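PDB 5XTA: VirK protein from Legionella pneumophila, which is of unknown molecular function but belongs to the bacterial VirK family, has a novel fold and is probably linked to type II secretion. Local coordinates for residues Pro67-Thr72 and Glu101-Tyr106; Cys110-Gly113 and Lys117-Gly120. The protein carries 3 engineered substitutions. All coordinates share one frame; numbering follows the deposited sequence.

Interaction 1. Residues Pro67-Thr72 and Glu101-Tyr106; sequences PLARGT and ERLGSY. Engineered in segment 67-72: Leu68 (natural residue Val).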
loop_
_atom_site.group_PDB
_atom_site.type_symbol
_atom_site.label_atom_id
_atom_site.label_comp_id
_atom_site.label_asym_id
_atom_site.label_seq_id
_atom_site.Cartn_x
_atom_site.Cartn_y
_atom_site.Cartn_z
ATOM N N PRO A 67 -15.684 8.847 -14.673
ATOM C CA PRO A 67 -16.663 9.384 -15.634
ATOM C C PRO A 67 -16.716 8.630 -16.972
ATOM O O PRO A 67 -17.804 8.349 -17.469
ATOM C CB PRO A 67 -16.215 10.847 -15.838
ATOM C CG PRO A 67 -15.116 11.112 -14.861
ATOM C CD PRO A 67 -14.981 9.930 -13.953
ATOM N N LEU A 68 -15.549 8.275 -17.511
ATOM C CA LEU A 68 -15.454 7.635 -18.820
ATOM C C LEU A 68 -16.201 6.303 -18.899
ATOM O O LEU A 68 -16.557 5.888 -20.001
ATOM C CB LEU A 68 -13.992 7.428 -19.238
ATOM C CG LEU A 68 -13.045 8.639 -19.264
ATOM C CD1 LEU A 68 -11.675 8.219 -19.756
ATOM C CD2 LEU A 68 -13.567 9.783 -20.124
ATOM N N ALA A 69 -16.409 5.630 -17.755
ATOM C CA ALA A 69 -17.249 4.420 -17.683
ATOM C C ALA A 69 -17.740 4.127 -16.247
ATOM O O ALA A 69 -17.325 3.138 -15.623
ATOM C CB ALA A 69 -16.509 3.215 -18.259
ATOM N N ARG A 70 -18.641 4.983 -15.751
ATOM C CA ARG A 70 -19.138 4.880 -14.378
ATOM C C ARG A 70 -19.631 3.481 -14.162
ATOM O O ARG A 70 -20.375 2.947 -15.000
ATOM C CB ARG A 70 -20.332 5.774 -14.106
ATOM C CG ARG A 70 -20.161 7.245 -14.388
ATOM C CD ARG A 70 -21.241 8.022 -13.637
ATOM N NE ARG A 70 -20.726 8.445 -12.335
ATOM C CZ ARG A 70 -19.879 9.459 -12.144
ATOM N NH1 ARG A 70 -19.445 10.206 -13.168
ATOM N NH2 ARG A 70 -19.464 9.739 -10.912
ATOM N N GLY A 71 -19.200 2.887 -13.053
ATOM C CA GLY A 71 -19.701 1.589 -12.619
ATOM C C GLY A 71 -18.919 0.422 -13.156
ATOM O O GLY A 71 -19.153 -0.712 -12.735
ATOM N N THR A 72 -17.988 0.680 -14.077
ATOM C CA THR A 72 -17.135 -0.366 -14.608
ATOM C C THR A 72 -15.782 -0.421 -13.878
ATOM O O THR A 72 -15.198 0.627 -13.597
ATOM C CB THR A 72 -16.892 -0.154 -16.095
ATOM O OG1 THR A 72 -18.159 -0.187 -16.758
ATOM C CG2 THR A 72 -15.983 -1.260 -16.666
ATOM N N GLU A 101 -7.257 -2.278 -21.608
ATOM C CA GLU A 101 -7.469 -1.400 -22.750
ATOM C C GLU A 101 -7.530 0.040 -22.211
ATOM O O GLU A 101 -8.146 0.283 -21.164
ATOM C CB GLU A 101 -8.752 -1.818 -23.519
ATOM C CG GLU A 101 -9.504 -0.709 -24.289
ATOM C CD GLU A 101 -10.951 -1.060 -24.642
ATOM O OE1 GLU A 101 -11.370 -2.220 -24.449
ATOM O OE2 GLU A 101 -11.689 -0.165 -25.113
ATOM N N ARG A 102 -6.886 0.966 -22.925
ATOM C CA ARG A 102 -6.873 2.386 -22.575
ATOM C C ARG A 102 -8.212 3.016 -22.962
ATOM O O ARG A 102 -8.624 2.935 -24.115
ATOM C CB ARG A 102 -5.710 3.089 -23.315
ATOM C CG ARG A 102 -5.478 4.549 -22.933
ATOM C CD ARG A 102 -4.318 5.186 -23.709
ATOM N NE ARG A 102 -4.478 6.649 -23.899
ATOM C CZ ARG A 102 -5.367 7.231 -24.713
ATOM N NH1 ARG A 102 -6.218 6.491 -25.426
ATOM N NH2 ARG A 102 -5.422 8.563 -24.821
ATOM N N LEU A 103 -8.885 3.651 -22.011
ATOM C CA LEU A 103 -10.164 4.312 -22.269
ATOM C C LEU A 103 -10.028 5.802 -22.509
ATOM O O LEU A 103 -10.931 6.426 -23.049
ATOM C CB LEU A 103 -11.132 4.094 -21.116
ATOM C CG LEU A 103 -11.614 2.676 -20.779
ATOM C CD1 LEU A 103 -13.111 2.720 -20.425
ATOM C CD2 LEU A 103 -11.393 1.647 -21.867
ATOM N N GLY A 104 -8.921 6.387 -22.085
ATOM C CA GLY A 104 -8.760 7.813 -22.203
ATOM C C GLY A 104 -7.614 8.268 -21.343
ATOM O O GLY A 104 -7.028 7.494 -20.572
ATOM N N SER A 105 -7.272 9.525 -21.501
ATOM C CA SER A 105 -6.232 10.115 -20.678
ATOM C C SER A 105 -6.471 11.573 -20.575
ATOM O O SER A 105 -7.116 12.166 -21.451
ATOM C CB SER A 105 -4.834 9.847 -21.253
ATOM O OG SER A 105 -4.716 10.249 -22.606
ATOM N N TYR A 106 -5.983 12.153 -19.494
ATOM C CA TYR A 106 -6.039 13.586 -19.344
ATOM C C TYR A 106 -4.871 14.047 -18.498
ATOM O O TYR A 106 -4.251 13.253 -17.793
ATOM C CB TYR A 106 -7.387 14.016 -18.772
ATOM C CG TYR A 106 -7.762 13.333 -17.487
ATOM C CD1 TYR A 106 -8.486 12.131 -17.479
ATOM C CD2 TYR A 106 -7.392 13.885 -16.261
ATOM C CE1 TYR A 106 -8.815 11.500 -16.277
ATOM C CE2 TYR A 106 -7.715 13.266 -15.057
ATOM C CZ TYR A 106 -8.431 12.074 -15.065
ATOM O OH TYR A 106 -8.738 11.458 -13.864
#
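Leu68 and Leu103 bring the two backbones closest together, with their CA atoms 7.1 Å apart, and no hydrogen bond joins the segments. The contact lays the loop between strands 54-63 and 74-83 beside the start of strand 102-111, which pairs with strand 87-96 in the antiparallel sheet of the novel VirK fold. Within the loop, Ala69 to Thr72 form a type II beta turn, closed by the bond from Thr72 N to Ala69 O (3.0 Å), with Gly71 at positive phi.

Leu68, an engineered residue that is valine in the natural sequence, points at the strand. Its CG stands beside the backbone N and opposite the carbonyl carbon (chi1 -55°), and the extended second torsion carries CD1 forward as the probing methyl. CD1 of Leu68 lies 3.8 Å from Leu103 O and equally far from Gly104 CA; its distance to Leu103 CB is 4.4 Å. The leucine end thus rests on main chain more than on side chain, where Gly104 carries no CB, so the methyl can lie close to its CA. Leu68 also touches Val94 of strand 87-96, the residue whose backbone hydrogen-bonds to Leu103 and Gly104.

Ala69 offers its single methyl to the branch of Leu103, CB to CD1 at 4.1 Å. The contact is a small apolar one at the protein surface, far from the chain's centre.

Arg102 stretches forward along its own strand: its guanidinium lies over Gly104 C, offset toward the rim of the group. Its NH2 gives a bent hydrogen bond (141°) to Ser105 OG at 2.9 Å, the oxygen sitting 26° out of the guanidinium plane.

Interaction 2. Residues Cys110-Gly113 and Lys117-Gly120; sequences CKLG and KVFG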
loop_
_atom_site.group_PDB
_atom_site.type_symbol
_atom_site.label_atom_id
_atom_site.label_comp_id
_atom_site.label_asym_id
_atom_site.label_seq_id
_atom_site.Cartn_x
_atom_site.Cartn_y
_atom_site.Cartn_z
ATOM N N CYS A 110 0.645 22.142 -13.022
ATOM C CA CYS A 110 0.654 22.943 -11.809
ATOM C C CYS A 110 2.018 23.469 -11.495
ATOM O O CYS A 110 2.974 23.082 -12.097
ATOM C CB CYS A 110 0.191 22.190 -10.560
ATOM S SG CYS A 110 -0.647 20.647 -10.755
ATOM N N LYS A 111 2.066 24.369 -10.539
ATOM C CA LYS A 111 3.309 24.851 -10.010
ATOM C C LYS A 111 3.486 24.350 -8.562
ATOM O O LYS A 111 2.540 24.342 -7.770
ATOM C CB LYS A 111 3.313 26.390 -10.101
ATOM C CG LYS A 111 4.668 27.037 -9.814
ATOM C CD LYS A 111 5.347 27.695 -11.029
ATOM C CE LYS A 111 6.882 27.703 -10.912
ATOM N NZ LYS A 111 7.552 26.909 -11.987
ATOM N N LEU A 112 4.712 23.963 -8.229
ATOM C CA LEU A 112 5.071 23.558 -6.898
ATOM C C LEU A 112 4.812 24.712 -5.922
ATOM O O LEU A 112 5.205 25.853 -6.189
ATOM C CB LEU A 112 6.556 23.203 -6.846
ATOM C CG LEU A 112 7.139 22.863 -5.483
ATOM C CD1 LEU A 112 6.435 21.675 -4.807
ATOM C CD2 LEU A 112 8.621 22.592 -5.591
ATOM N N GLY A 113 4.150 24.425 -4.805
ATOM C CA GLY A 113 3.872 25.444 -3.821
ATOM C C GLY A 113 2.550 26.143 -4.058
ATOM O O GLY A 113 2.011 26.736 -3.143
ATOM N N LYS A 117 1.499 20.522 -4.006
ATOM C CA LYS A 117 2.228 20.600 -2.763
ATOM C C LYS A 117 2.710 19.238 -2.384
ATOM O O LYS A 117 2.088 18.225 -2.739
ATOM C CB LYS A 117 1.337 21.166 -1.676
ATOM C CG LYS A 117 1.050 22.651 -1.879
ATOM C CD LYS A 117 0.396 23.213 -0.632
ATOM C CE LYS A 117 -0.208 24.583 -0.881
ATOM N NZ LYS A 117 -0.910 25.005 0.362
ATOM N N VAL A 118 3.839 19.219 -1.695
ATOM C CA VAL A 118 4.522 18.012 -1.408
ATOM C C VAL A 118 4.911 18.030 0.063
ATOM O O VAL A 118 5.427 19.041 0.560
ATOM C CB VAL A 118 5.795 17.830 -2.277
ATOM C CG1 VAL A 118 6.436 16.475 -1.984
ATOM C CG2 VAL A 118 5.516 17.973 -3.767
ATOM N N PHE A 119 4.698 16.897 0.729
ATOM C CA PHE A 119 4.964 16.725 2.187
ATOM C C PHE A 119 5.773 15.492 2.497
ATOM O O PHE A 119 5.673 14.502 1.803
ATOM C CB PHE A 119 3.669 16.653 2.987
ATOM C CG PHE A 119 2.811 17.862 2.827
ATOM C CD1 PHE A 119 2.830 18.886 3.780
ATOM C CD2 PHE A 119 2.016 18.001 1.692
ATOM C CE1 PHE A 119 2.038 20.010 3.610
ATOM C CE2 PHE A 119 1.239 19.127 1.514
ATOM C CZ PHE A 119 1.259 20.142 2.469
ATOM N N GLY A 120 6.558 15.545 3.565
ATOM C CA GLY A 120 7.433 14.434 3.918
ATOM C C GLY A 120 8.175 14.651 5.212
ATOM O O GLY A 120 8.468 15.797 5.617
ATOM O OXT GLY A 120 8.479 13.665 5.887
#
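Leu112 and Gly113 meet Lys117 and Val118 across the short connection that joins strand 102-111 to the C-terminal strand 116-119, so the chain passes from the larger antiparallel sheet of the VirK fold into the three-stranded one. No hydrogen bond spans the two segments.

Cys110, near the end of the first strand, is tied by a disulfide to Cys29 and hydrogen-bonds through its backbone to Ala88. Lys111 sends its NZ to a salt bridge with Asp87 and a hydrogen bond to Glu85 O. The CB of Leu112 points neither toward nor away from the second segment, and only the end of the side chain swings near it. With CG anti to the backbone N (chi1 175°), its CD1 reaches Val118 CG2 at 4.0 Å, and the two side chains cross at about a right angle. Both residues also pack on Ile10, so the pair sets both segments against helix 7-15; Val118, which is buried, touches Phe22 of strand 21-25 as well.

Gly113 takes a positive phi of 90°, where a side chain would collide with the carbonyl O of Leu112. Gly113 CA and Lys117 CA, 5.2 Å apart, are the nearest pair of CA atoms across the segments. The lysine chain, extended beyond CG, runs alongside the glycine and brings its CE to 3.8 Å from Gly113 O.

How the interactions relate
Both interactions use strand 102-111, one at each end. The segments of interaction 1 both precede those of interaction 2 in sequence, and the centres of the two contacts lie about 27 Å apart on opposite sides of the chain's centre, with no touch between them. Interaction 1, its centre about 18 Å from the centre of the chain, is a surface contact of a loop with the strand's start. Interaction 2, its centre about 10 Å from that point, is partly buried and hands the chain on to the second sheet next to helix 7-15. The disulfide belongs to the second end alone. A leucine methyl meets Gly104 CA at one end; at the other a leucine methyl meets a valine methyl.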